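Local coordinates for protein shikimate 5-dehydrogenase (Mycobacterium fortuitum subsp. fortuitum DSM 46621, PDB 4XIJ) that probably catalyses the NADP-dependent interconversion of 3-dehydroshikimate and shikimate, the fourth of seven steps in chorismate biosynthesis, at residues Ala17-Pro22 and Glu47-Thr52; Ala79-Ala84 and Gly95-Leu100; Asn112-Gly117 and Leu250-Ala255. All blocks are in the same frame, centred on the assembly; numbering follows the deposited sequence.

Contact 1: Ala17-Pro22 and Glu47-Thr52; sequences AVLGSP and ERIECT
Ala-17, Leu-19, Glu-47 and Ile-49 send their side chains to one face of a parallel strand pair, Val-18 and Arg-48 to the other, and peptide groups join the strands between them. Val-18 N gives to Glu-47 O at 2.9 Å. Val-18 O in turn takes Ile-49 N at 2.9 Å, an almost straight bond of 171° at the hydrogen. Gly-20 N reaches Ile-49 O only weakly, at 3.3 Å, and Gly-20 O then accepts from Cys-51 N at 2.9 Å, the donor standing 53° out of the carbonyl plane. On the first face Leu-19 and Ile-49 lie side by side, CD2 of the leucine 3.7 Å from CB of the isoleucine, while Ile-49 CD1 leans on Ala-17 CB at 3.7 Å. On the second, Val-18 CG1 runs beside the aliphatic CG of Arg-48 at 3.9 Å, and Arg-48 NH1 donates to Ser-26 O and Ile-23 O. Gly-20 suits its backbone angles, where a CB would jam against the preceding carbonyl oxygen. Beyond it, Ser-21 OG, anti to the backbone N (chi1 176°), shares a water with Glu-50 OE2. The strands belong to the beta-alpha-beta unit of strand 15-20, helix 28-38 and strand 45-50. Leu-19 and Cys-51 pack on helix 56-61, and Ala-17 on strand 67-72. The peptide groups facing each other across the two strands are thus paired, with the Gly-20 bond weak.

Contact 2: Ala79-Ala84 and Gly95-Leu100; sequences AALEFA and GSANTL. With SO4 (sulfate ion), chain E.
Leu-100 supplies much of the apolar contact, reaching helix 77-83 and Ala-84 just beyond it with both methyls. Its CG lies anti to the carbonyl carbon (chi1 -70°); beyond it CD2 sits 3.8 Å from Ala-84 CB and CD1 4.0 Å from Ala-80 CB. The same CD1 meets the Phe-83 ring obliquely, and that ring packs onward against helix 56-61. Small residues let the chains come close: Ala-97 CB lies 4.1 Å from Leu-81 CB, while Leu-81 CD2 reaches the backbone at Gly-95 C, 3.5 Å away. Gly-95, just past helix 89-94, has a positive phi, where a CB would press on the preceding carbonyl oxygen. Helix 77-83 thus packs on one side of the mixed sheet of the substrate-binding domain, as Ala-80 and Leu-100 also touch Val-72 of strand 67-72. Polar interactions belong to the side of segment 95-100 turned away from the helix. Asn-98 ND2 gives to sulfate O4 at 3.1 Å, and Lys-77 and Thr-73 also bind that ion, which probably marks the substrate pocket. The amide's other end is held too: Asn-98 OD1 accepts from Thr-99 OG1 at 2.8 Å, with the donor above the carbonyl plane, and from Thr-113 N.

Contact 3: Asn112-Gly117 and Leu250-Ala255; sequences NTDVDG and LNQAFA
Thr-113 OG1 donates to the carbonyl oxygen of Gln-252 at 2.9 Å, meeting it at a C=O...donor angle of 117°. The hydroxyl stands between the backbone N and the carbonyl carbon (chi1 71°), and the methyl is left to pack, CG2 lying 3.6 Å from Ala-255 CB. Threonine therefore serves both needs, a donor for the helix backbone and a methyl for the alanine. The Gln-252 side chain lies across the carboxylate of Asp-114, the two planes 82° apart: Asp-114 OD1 lies 3.2 Å from Gln-252 CD and 3.3 Å from Gln-252 NE2, the latter at an angle too poor for a hydrogen bond. That nitrogen instead gives to a water, 2.8 Å from Gln-252 NE2, which in turn donates to Asp-114 O. Where the backbones come closest, Gly-117 CA sits 3.9 Å from Gln-252 CG, and a CB would clash with this very atom, which explains the glycine. Asp-116 O touches Asn-251 CB at 3.3 Å. Asn-112 OD1 caps the start of helix 114-122 by accepting from Val-115 N at 3.3 Å. Asp-114 OD2 forms a salt bridge with Lys-77 NZ, and Asp-116 OD2, which touches Ala-255 CB, another with Arg-90 NH2 of helix 89-94. The start of helix 114-122 thus lies against helix 246-261, with Val-115 turned toward helices 138-147 and 89-94 and Phe-254 toward helix 267-272.

The three contacts follow one another along the chain, each closing before the next opens. Contacts 1 and 2, with centres about 14 Å apart, both reach the mixed sheet of the substrate-binding domain: contact 1 at its outermost strand 45-50 and the neighbouring strand 15-20, contact 2 at strand 99-102. Contact 3, its centre about 15 Å from that of contact 2 and 18 Å from that of contact 1, instead pairs helix 114-122 with helix 246-261, more than 120 residues later in the chain. Contacts 2 and 3 touch directly, where Asn-112 ND2 meets Ser-96 O, and both border the sulfate; Val-18 of contact 1 comes within about 5 Å of it. All three thus come near the ion, which probably marks the substrate pocket.

Contact 1: Ala17-Pro22 and Glu47-Thr52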
ATOM      1  N   ALA A  17     -11.989   2.784  12.634  1.00  8.04           N
ATOM      2  CA  ALA A  17     -12.431   1.520  12.059  1.00  7.91           C
ATOM      3  C   ALA A  17     -11.763   1.285  10.728  1.00  7.57           C
ATOM      4  O   ALA A  17     -11.234   2.228  10.099  1.00  8.16           O
ATOM      5  CB  ALA A  17     -13.962   1.486  11.850  1.00  8.91           C
ATOM      6  N   VAL A  18     -11.838   0.035  10.285  1.00  7.76           N
ATOM      7  CA  VAL A  18     -11.572  -0.292   8.875  1.00  8.36           C
ATOM      8  C   VAL A  18     -12.865  -0.643   8.169  1.00  8.36           C
ATOM      9  O   VAL A  18     -13.705  -1.356   8.707  1.00  9.35           O
ATOM     10  CB  VAL A  18     -10.537  -1.449   8.727  1.00  9.04           C
ATOM     11  CG1 VAL A  18     -10.984  -2.793   9.412  1.00  9.61           C
ATOM     12  CG2 VAL A  18     -10.165  -1.668   7.226  1.00  9.73           C
ATOM     13  N   LEU A  19     -13.032  -0.070   6.976  1.00  8.02           N
ATOM     14  CA  LEU A  19     -14.207  -0.289   6.125  1.00  8.09           C
ATOM     15  C   LEU A  19     -13.834  -1.070   4.874  1.00  8.63           C
ATOM     16  O   LEU A  19     -12.834  -0.754   4.227  1.00 10.15           O
ATOM     17  CB  LEU A  19     -14.816   1.041   5.687  1.00 10.15           C
ATOM     18  CG  LEU A  19     -15.132   2.129   6.704  1.00 13.47           C
ATOM     19  CD1 LEU A  19     -15.914   3.292   6.051  1.00 12.50           C
ATOM     20  CD2 LEU A  19     -15.677   1.728   8.044  1.00 16.00           C
ATOM     21  N   GLY A  20     -14.630  -2.073   4.523  1.00  8.21           N
ATOM     22  CA  GLY A  20     -14.377  -2.791   3.293  1.00  9.39           C
ATOM     23  C   GLY A  20     -15.185  -4.069   3.237  1.00  9.70           C
ATOM     24  O   GLY A  20     -15.983  -4.335   4.154  1.00 10.41           O
ATOM     25  N   SER A  21     -14.963  -4.873   2.193  1.00 10.01           N
ATOM     26  CA  SER A  21     -15.715  -6.103   2.028  1.00 12.57           C
ATOM     27  C   SER A  21     -15.029  -6.963   0.966  1.00 13.12           C
ATOM     28  O   SER A  21     -14.974  -6.586  -0.194  1.00 14.86           O
ATOM     29  CB  SER A  21     -17.155  -5.790   1.652  1.00 14.24           C
ATOM     30  OG  SER A  21     -17.865  -6.999   1.412  1.00 18.70           O
ATOM     31  N   PRO A  22     -14.485  -8.116   1.360  1.00 14.09           N
ATOM     32  CA  PRO A  22     -14.532  -8.693   2.711  1.00 14.54           C
ATOM     33  C   PRO A  22     -13.612  -7.964   3.703  1.00 14.67           C
ATOM     34  O   PRO A  22     -12.651  -7.273   3.322  1.00 15.81           O
ATOM     35  CB  PRO A  22     -14.087 -10.150   2.467  1.00 16.29           C
ATOM     36  CG  PRO A  22     -13.183 -10.059   1.296  1.00 16.22           C
ATOM     37  CD  PRO A  22     -13.847  -9.031   0.393  1.00 15.83           C
ATOM     38  N   GLU A  47     -12.713  -0.784  15.172  1.00 10.89           N
ATOM     39  CA  GLU A  47     -13.540  -1.902  14.774  1.00 12.10           C
ATOM     40  C   GLU A  47     -13.477  -2.217  13.286  1.00 10.01           C
ATOM     41  O   GLU A  47     -12.847  -1.491  12.539  1.00 11.29           O
ATOM     42  CB  GLU A  47     -14.974  -1.670  15.196  1.00 16.13           C
ATOM     43  CG  GLU A  47     -15.632  -0.486  14.627  1.00 17.31           C
ATOM     44  CD  GLU A  47     -16.869  -0.120  15.472  1.00 19.65           C
ATOM     45  OE1 GLU A  47     -16.753   0.726  16.387  1.00 20.55           O
ATOM     46  OE2 GLU A  47     -17.938  -0.718  15.255  1.00 22.04           O
ATOM     47  N   ARG A  48     -14.080  -3.350  12.916  1.00 10.65           N
ATOM     48  CA  ARG A  48     -14.263  -3.761  11.520  1.00 13.44           C
ATOM     49  C   ARG A  48     -15.675  -3.505  11.101  1.00 14.51           C
ATOM     50  O   ARG A  48     -16.598  -4.030  11.761  1.00 17.01           O
ATOM     51  CB  ARG A  48     -14.032  -5.249  11.331  1.00 16.55           C
ATOM     52  CG  ARG A  48     -12.645  -5.695  11.450  1.00 15.11           C
ATOM     53  CD  ARG A  48     -12.531  -7.280  11.277  1.00 13.08           C
ATOM     54  NE  ARG A  48     -11.288  -7.583  11.970  1.00 11.42           N
ATOM     55  CZ  ARG A  48     -10.093  -7.584  11.393  1.00 10.66           C
ATOM     56  NH1 ARG A  48      -9.975  -7.376  10.085  1.00 12.09           N
ATOM     57  NH2 ARG A  48      -9.013  -7.759  12.138  1.00 10.99           N
ATOM     58  N   ILE A  49     -15.865  -2.781  10.012  1.00 14.20           N
ATOM     59  CA  ILE A  49     -17.202  -2.548   9.481  1.00 14.44           C
ATOM     60  C   ILE A  49     -17.289  -3.016   8.043  1.00 14.05           C
ATOM     61  O   ILE A  49     -16.618  -2.486   7.169  1.00 14.26           O
ATOM     62  CB  ILE A  49     -17.592  -1.055   9.599  1.00 15.22           C
ATOM     63  CG1 ILE A  49     -17.475  -0.583  11.054  1.00 16.47           C
ATOM     64  CG2 ILE A  49     -19.006  -0.871   9.137  1.00 15.55           C
ATOM     65  CD1 ILE A  49     -17.611   0.946  11.270  1.00 17.24           C
ATOM     66  N   GLU A  50     -18.113  -4.025   7.799  1.00 14.72           N
ATOM     67  CA  GLU A  50     -18.335  -4.468   6.433  1.00 14.71           C
ATOM     68  C   GLU A  50     -19.065  -3.347   5.698  1.00 13.12           C
ATOM     69  O   GLU A  50     -20.054  -2.782   6.203  1.00 14.45           O
ATOM     70  CB  GLU A  50     -19.137  -5.782   6.397  1.00 18.84           C
ATOM     71  CG  GLU A  50     -19.146  -6.420   5.010  1.00 23.12           C
ATOM     72  CD  GLU A  50     -19.875  -7.752   4.938  1.00 29.51           C
ATOM     73  OE1 GLU A  50     -20.422  -8.206   5.975  1.00 32.01           O
ATOM     74  OE2 GLU A  50     -19.922  -8.313   3.811  1.00 32.85           O
ATOM     75  N   CYS A  51     -18.559  -2.989   4.521  1.00 10.70           N
ATOM     76  CA  CYS A  51     -18.996  -1.768   3.829  1.00 10.72           C
ATOM     77  C   CYS A  51     -18.690  -1.884   2.346  1.00 10.89           C
ATOM     78  O   CYS A  51     -17.535  -2.128   1.988  1.00 12.47           O
ATOM     79  CB  CYS A  51     -18.273  -0.532   4.385  1.00 11.31           C
ATOM     80  SG  CYS A  51     -18.958   1.012   3.845  1.00 12.78           S
ATOM     81  N   THR A  52     -19.714  -1.768   1.490  1.00 10.19           N
ATOM     82  CA  THR A  52     -19.498  -1.712   0.040  1.00  9.71           C
ATOM     83  C   THR A  52     -19.083  -0.302  -0.387  1.00  9.96           C
ATOM     84  O   THR A  52     -19.155   0.638   0.428  1.00  9.03           O
ATOM     85  CB  THR A  52     -20.759  -2.098  -0.717  1.00  9.31           C
ATOM     86  OG1 THR A  52     -21.725  -1.059  -0.484  1.00  8.96           O
ATOM     87  CG2 THR A  52     -21.255  -3.502  -0.251  1.00 11.01           C
TER
HETATM   88  O   HOH W   1     -17.811  -9.229   2.941  1.00 35.97           O

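Contact 2: Ala79-Ala84 and Gly95-Leu100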
ATOM      1  N   ALA A  79     -14.392   5.242  -3.579  1.00  9.36           N
ATOM      2  CA  ALA A  79     -15.479   5.932  -2.898  1.00 10.00           C
ATOM      3  C   ALA A  79     -14.956   6.826  -1.777  1.00  9.72           C
ATOM      4  O   ALA A  79     -15.525   7.906  -1.526  1.00 10.78           O
ATOM      5  CB  ALA A  79     -16.445   4.950  -2.336  1.00 11.27           C
ATOM      6  N   ALA A  80     -13.927   6.375  -1.069  1.00  9.55           N
ATOM      7  CA  ALA A  80     -13.372   7.196  -0.020  1.00  8.34           C
ATOM      8  C   ALA A  80     -12.774   8.484  -0.551  1.00  9.36           C
ATOM      9  O   ALA A  80     -12.954   9.542   0.045  1.00  9.59           O
ATOM     10  CB  ALA A  80     -12.313   6.404   0.741  1.00  9.28           C
ATOM     11  N   LEU A  81     -12.062   8.393  -1.661  1.00 10.20           N
ATOM     12  CA  LEU A  81     -11.497   9.600  -2.278  1.00 12.25           C
ATOM     13  C   LEU A  81     -12.603  10.580  -2.710  1.00 13.61           C
ATOM     14  O   LEU A  81     -12.484  11.810  -2.537  1.00 14.56           O
ATOM     15  CB  LEU A  81     -10.651   9.206  -3.492  1.00 11.64           C
ATOM     16  CG  LEU A  81      -9.939  10.389  -4.194  1.00 12.72           C
ATOM     17  CD1 LEU A  81      -8.945  11.057  -3.227  1.00 15.06           C
ATOM     18  CD2 LEU A  81      -9.232   9.866  -5.424  1.00 14.16           C
ATOM     19  N   GLU A  82     -13.674  10.038  -3.292  1.00 15.66           N
ATOM     20  CA  GLU A  82     -14.810  10.859  -3.724  1.00 18.57           C
ATOM     21  C   GLU A  82     -15.573  11.464  -2.570  1.00 16.59           C
ATOM     22  O   GLU A  82     -16.128  12.548  -2.691  1.00 18.77           O
ATOM     23  CB  GLU A  82     -15.778  10.037  -4.571  1.00 22.46           C
ATOM     24  CG  GLU A  82     -15.201   9.632  -5.874  1.00 26.47           C
ATOM     25  CD  GLU A  82     -16.150   9.900  -7.025  1.00 32.17           C
ATOM     26  OE1 GLU A  82     -15.906  10.839  -7.830  1.00 35.07           O
ATOM     27  OE2 GLU A  82     -17.159   9.169  -7.118  1.00 33.41           O
ATOM     28  N   PHE A  83     -15.619  10.762  -1.445  1.00 13.63           N
ATOM     29  CA  PHE A  83     -16.423  11.207  -0.305  1.00 13.26           C
ATOM     30  C   PHE A  83     -15.767  12.409   0.387  1.00 12.15           C
ATOM     31  O   PHE A  83     -16.455  13.354   0.833  1.00 12.11           O
ATOM     32  CB  PHE A  83     -16.610  10.062   0.713  1.00 11.89           C
ATOM     33  CG  PHE A  83     -16.992  10.556   2.060  1.00 12.99           C
ATOM     34  CD1 PHE A  83     -18.326  10.890   2.357  1.00 13.35           C
ATOM     35  CD2 PHE A  83     -16.031  10.727   3.029  1.00 13.72           C
ATOM     36  CE1 PHE A  83     -18.644  11.465   3.594  1.00 14.01           C
ATOM     37  CE2 PHE A  83     -16.345  11.262   4.256  1.00 14.32           C
ATOM     38  CZ  PHE A  83     -17.662  11.615   4.557  1.00 14.86           C
ATOM     39  N   ALA A  84     -14.424  12.383   0.464  1.00 11.64           N
ATOM     40  CA  ALA A  84     -13.693  13.285   1.362  1.00 12.22           C
ATOM     41  C   ALA A  84     -13.782  14.744   0.903  1.00 12.50           C
ATOM     42  O   ALA A  84     -13.727  15.042  -0.296  1.00 14.33           O
ATOM     43  CB  ALA A  84     -12.239  12.878   1.452  1.00 12.88           C
ATOM     44  N   GLY A  95      -5.362   7.953  -7.384  1.00 10.70           N
ATOM     45  CA  GLY A  95      -6.717   7.795  -7.877  1.00  9.71           C
ATOM     46  C   GLY A  95      -7.599   7.089  -6.850  1.00 10.11           C
ATOM     47  O   GLY A  95      -8.725   6.750  -7.163  1.00 11.50           O
ATOM     48  N   SER A  96      -7.133   6.918  -5.612  1.00 10.00           N
ATOM     49  CA  SER A  96      -7.951   6.225  -4.613  1.00  9.65           C
ATOM     50  C   SER A  96      -7.357   6.554  -3.254  1.00  9.21           C
ATOM     51  O   SER A  96      -6.226   7.010  -3.171  1.00  9.58           O
ATOM     52  CB  SER A  96      -7.973   4.681  -4.851  1.00 10.74           C
ATOM     53  OG  SER A  96      -6.721   4.129  -4.459  1.00 14.96           O
ATOM     54  N   ALA A  97      -8.120   6.295  -2.192  1.00  9.21           N
ATOM     55  CA  ALA A  97      -7.694   6.581  -0.823  1.00  8.57           C
ATOM     56  C   ALA A  97      -7.925   5.399   0.107  1.00  9.11           C
ATOM     57  O   ALA A  97      -9.031   4.819   0.127  1.00 10.54           O
ATOM     58  CB  ALA A  97      -8.440   7.825  -0.263  1.00  8.55           C
ATOM     59  N   ASN A  98      -6.906   5.045   0.892  1.00  7.56           N
ATOM     60  CA  ASN A  98      -7.108   3.996   1.881  1.00  7.56           C
ATOM     61  C   ASN A  98      -7.226   4.542   3.306  1.00  7.09           C
ATOM     62  O   ASN A  98      -7.207   3.773   4.257  1.00  7.38           O
ATOM     63  CB  ASN A  98      -5.964   2.973   1.825  1.00  7.90           C
ATOM     64  CG  ASN A  98      -4.685   3.514   2.472  1.00  8.01           C
ATOM     65  OD1 ASN A  98      -4.469   4.717   2.474  1.00  8.45           O
ATOM     66  ND2 ASN A  98      -3.865   2.648   3.051  1.00  9.92           N
ATOM     67  N   THR A  99      -7.347   5.862   3.435  1.00  7.70           N
ATOM     68  CA  THR A  99      -7.301   6.530   4.734  1.00  7.98           C
ATOM     69  C   THR A  99      -8.204   7.732   4.717  1.00  7.34           C
ATOM     70  O   THR A  99      -8.181   8.516   3.755  1.00  8.96           O
ATOM     71  CB  THR A  99      -5.880   7.020   5.093  1.00  7.85           C
ATOM     72  OG1 THR A  99      -4.939   5.936   4.987  1.00  8.13           O
ATOM     73  CG2 THR A  99      -5.810   7.573   6.558  1.00 10.31           C
ATOM     74  N   LEU A 100      -9.004   7.866   5.776  1.00  7.58           N
ATOM     75  CA  LEU A 100      -9.834   9.072   5.971  1.00  7.34           C
ATOM     76  C   LEU A 100      -9.538   9.602   7.347  1.00  8.13           C
ATOM     77  O   LEU A 100      -9.626   8.852   8.318  1.00  9.29           O
ATOM     78  CB  LEU A 100     -11.322   8.754   5.814  1.00  8.54           C
ATOM     79  CG  LEU A 100     -11.776   8.426   4.386  1.00  8.66           C
ATOM     80  CD1 LEU A 100     -13.174   7.785   4.408  1.00 10.45           C
ATOM     81  CD2 LEU A 100     -11.724   9.695   3.536  1.00  9.68           C
TER
HETATM   82  S   SO4 E 304      -5.202  -1.567   2.513  0.55 20.15           S
HETATM   83  O1  SO4 E 304      -4.082  -2.489   2.845  0.55 22.24           O
HETATM   84  O2  SO4 E 304      -6.026  -2.269   1.480  0.55 17.29           O
HETATM   85  O3  SO4 E 304      -6.060  -1.265   3.695  0.55 21.55           O
HETATM   86  O4  SO4 E 304      -4.574  -0.279   2.192  0.55 17.50           O

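Contact 3: Asn112-Gly117 and Leu250-Ala255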
ATOM      1  N   ASN A 112      -3.625   8.406   0.782  1.00  9.03           N
ATOM      2  CA  ASN A 112      -3.292   7.055   0.361  1.00  8.77           C
ATOM      3  C   ASN A 112      -1.971   6.620   0.981  1.00  8.74           C
ATOM      4  O   ASN A 112      -0.916   7.041   0.530  1.00 11.33           O
ATOM      5  CB  ASN A 112      -3.242   6.961  -1.182  1.00 10.54           C
ATOM      6  CG  ASN A 112      -3.151   5.527  -1.633  1.00 11.92           C
ATOM      7  OD1 ASN A 112      -2.214   4.817  -1.206  1.00 14.14           O
ATOM      8  ND2 ASN A 112      -4.124   5.054  -2.454  1.00 11.66           N
ATOM      9  N   THR A 113      -2.026   5.809   2.044  1.00  7.30           N
ATOM     10  CA  THR A 113      -0.788   5.383   2.654  1.00  7.09           C
ATOM     11  C   THR A 113      -0.288   4.050   2.092  1.00  8.31           C
ATOM     12  O   THR A 113       0.761   3.577   2.505  1.00  9.12           O
ATOM     13  CB  THR A 113      -0.900   5.272   4.182  1.00  8.27           C
ATOM     14  OG1 THR A 113      -1.721   4.130   4.523  1.00  9.30           O
ATOM     15  CG2 THR A 113      -1.442   6.581   4.778  1.00  8.05           C
ATOM     16  N   ASP A 114      -0.995   3.475   1.097  1.00  8.25           N
ATOM     17  CA  ASP A 114      -0.423   2.349   0.340  1.00  7.13           C
ATOM     18  C   ASP A 114       0.882   2.833  -0.325  1.00  7.23           C
ATOM     19  O   ASP A 114       1.825   2.039  -0.501  1.00  8.51           O
ATOM     20  CB  ASP A 114      -1.422   1.790  -0.691  1.00  9.40           C
ATOM     21  CG  ASP A 114      -2.622   1.176  -0.038  1.00 11.95           C
ATOM     22  OD1 ASP A 114      -2.451   0.453   0.948  1.00 12.48           O
ATOM     23  OD2 ASP A 114      -3.749   1.396  -0.491  1.00 13.92           O
ATOM     24  N   VAL A 115       0.947   4.124  -0.677  1.00  8.02           N
ATOM     25  CA  VAL A 115       2.179   4.683  -1.202  1.00  8.97           C
ATOM     26  C   VAL A 115       3.337   4.529  -0.184  1.00  8.75           C
ATOM     27  O   VAL A 115       4.470   4.121  -0.541  1.00  8.19           O
ATOM     28  CB  VAL A 115       1.970   6.153  -1.597  1.00 11.92           C
ATOM     29  CG1 VAL A 115       3.275   6.788  -1.881  1.00 13.81           C
ATOM     30  CG2 VAL A 115       1.033   6.218  -2.833  1.00 14.35           C
ATOM     31  N   ASP A 116       3.064   4.845   1.093  1.00  8.59           N
ATOM     32  CA  ASP A 116       4.064   4.670   2.136  1.00  8.25           C
ATOM     33  C   ASP A 116       4.434   3.203   2.311  1.00  6.66           C
ATOM     34  O   ASP A 116       5.570   2.885   2.703  1.00  7.96           O
ATOM     35  CB  ASP A 116       3.553   5.131   3.511  1.00 10.15           C
ATOM     36  CG  ASP A 116       3.189   6.583   3.569  1.00 12.93           C
ATOM     37  OD1 ASP A 116       4.016   7.409   3.232  1.00 14.40           O
ATOM     38  OD2 ASP A 116       2.053   6.889   3.932  1.00 14.40           O
ATOM     39  N   GLY A 117       3.462   2.301   2.120  1.00  6.80           N
ATOM     40  CA  GLY A 117       3.775   0.883   2.176  1.00  7.97           C
ATOM     41  C   GLY A 117       4.968   0.538   1.285  1.00  8.25           C
ATOM     42  O   GLY A 117       5.902  -0.186   1.699  1.00  9.73           O
ATOM     43  N   LEU A 250       3.032  -2.821   7.381  1.00  8.81           N
ATOM     44  CA  LEU A 250       3.599  -2.064   8.491  1.00  8.74           C
ATOM     45  C   LEU A 250       3.697  -0.583   8.169  1.00  8.60           C
ATOM     46  O   LEU A 250       3.210   0.254   8.926  1.00  8.90           O
ATOM     47  CB  LEU A 250       4.966  -2.637   8.837  1.00  8.59           C
ATOM     48  CG  LEU A 250       5.634  -1.944  10.032  1.00  9.49           C
ATOM     49  CD1 LEU A 250       4.944  -2.299  11.316  1.00 11.11           C
ATOM     50  CD2 LEU A 250       7.086  -2.388  10.059  1.00 10.01           C
ATOM     51  N   ASN A 251       4.311  -0.263   7.017  1.00  8.41           N
ATOM     52  CA  ASN A 251       4.514   1.122   6.667  1.00  8.47           C
ATOM     53  C   ASN A 251       3.208   1.865   6.292  1.00  9.11           C
ATOM     54  O   ASN A 251       3.081   3.044   6.618  1.00 10.19           O
ATOM     55  CB  ASN A 251       5.559   1.216   5.565  1.00  9.70           C
ATOM     56  CG  ASN A 251       6.972   1.091   6.113  1.00 10.37           C
ATOM     57  OD1 ASN A 251       7.558   2.082   6.592  1.00 13.50           O
ATOM     58  ND2 ASN A 251       7.523  -0.124   6.097  1.00 10.11           N
ATOM     59  N   GLN A 252       2.234   1.167   5.729  1.00  9.02           N
ATOM     60  CA  GLN A 252       0.894   1.730   5.532  1.00  9.71           C
ATOM     61  C   GLN A 252       0.291   2.198   6.853  1.00  9.42           C
ATOM     62  O   GLN A 252      -0.374   3.235   6.939  1.00  9.11           O
ATOM     63  CB  GLN A 252      -0.080   0.689   4.904  1.00 13.53           C
ATOM     64  CG  GLN A 252       0.170   0.343   3.461  1.00 16.08           C
ATOM     65  CD  GLN A 252      -0.535  -0.944   3.060  1.00 17.73           C
ATOM     66  OE1 GLN A 252      -1.503  -1.370   3.726  1.00 21.16           O
ATOM     67  NE2 GLN A 252      -0.089  -1.548   1.962  1.00 16.72           N
ATOM     68  N   ALA A 253       0.492   1.376   7.881  1.00  9.48           N
ATOM     69  CA  ALA A 253      -0.130   1.603   9.166  1.00  8.66           C
ATOM     70  C   ALA A 253       0.593   2.705   9.934  1.00 10.31           C
ATOM     71  O   ALA A 253      -0.061   3.439  10.688  1.00 10.79           O
ATOM     72  CB  ALA A 253      -0.143   0.286   9.985  1.00  9.94           C
ATOM     73  N   PHE A 254       1.929   2.788   9.798  1.00 11.52           N
ATOM     74  CA  PHE A 254       2.687   3.835  10.526  1.00 11.91           C
ATOM     75  C   PHE A 254       2.038   5.183  10.236  1.00 11.64           C
ATOM     76  O   PHE A 254       1.767   6.010  11.136  1.00 11.88           O
ATOM     77  CB  PHE A 254       4.132   3.935  10.056  1.00 11.97           C
ATOM     78  CG  PHE A 254       5.055   2.850  10.500  1.00 12.69           C
ATOM     79  CD1 PHE A 254       4.801   2.049  11.607  1.00 12.66           C
ATOM     80  CD2 PHE A 254       6.250   2.669   9.804  1.00 13.28           C
ATOM     81  CE1 PHE A 254       5.740   1.113  12.032  1.00 12.99           C
ATOM     82  CE2 PHE A 254       7.179   1.727  10.204  1.00 13.92           C
ATOM     83  CZ  PHE A 254       6.929   0.933  11.322  1.00 13.34           C
ATOM     84  N   ALA A 255       1.782   5.412   8.950  1.00 12.81           N
ATOM     85  CA  ALA A 255       1.321   6.724   8.534  1.00 12.10           C
ATOM     86  C   ALA A 255      -0.122   7.038   9.024  1.00 12.33           C
ATOM     87  O   ALA A 255      -0.432   8.140   9.466  1.00 12.76           O
ATOM     88  CB  ALA A 255       1.431   6.813   6.998  1.00 14.10           C
TER
HETATM   89  O   HOH W   2       1.514  -0.703  -0.141  1.00 13.64           O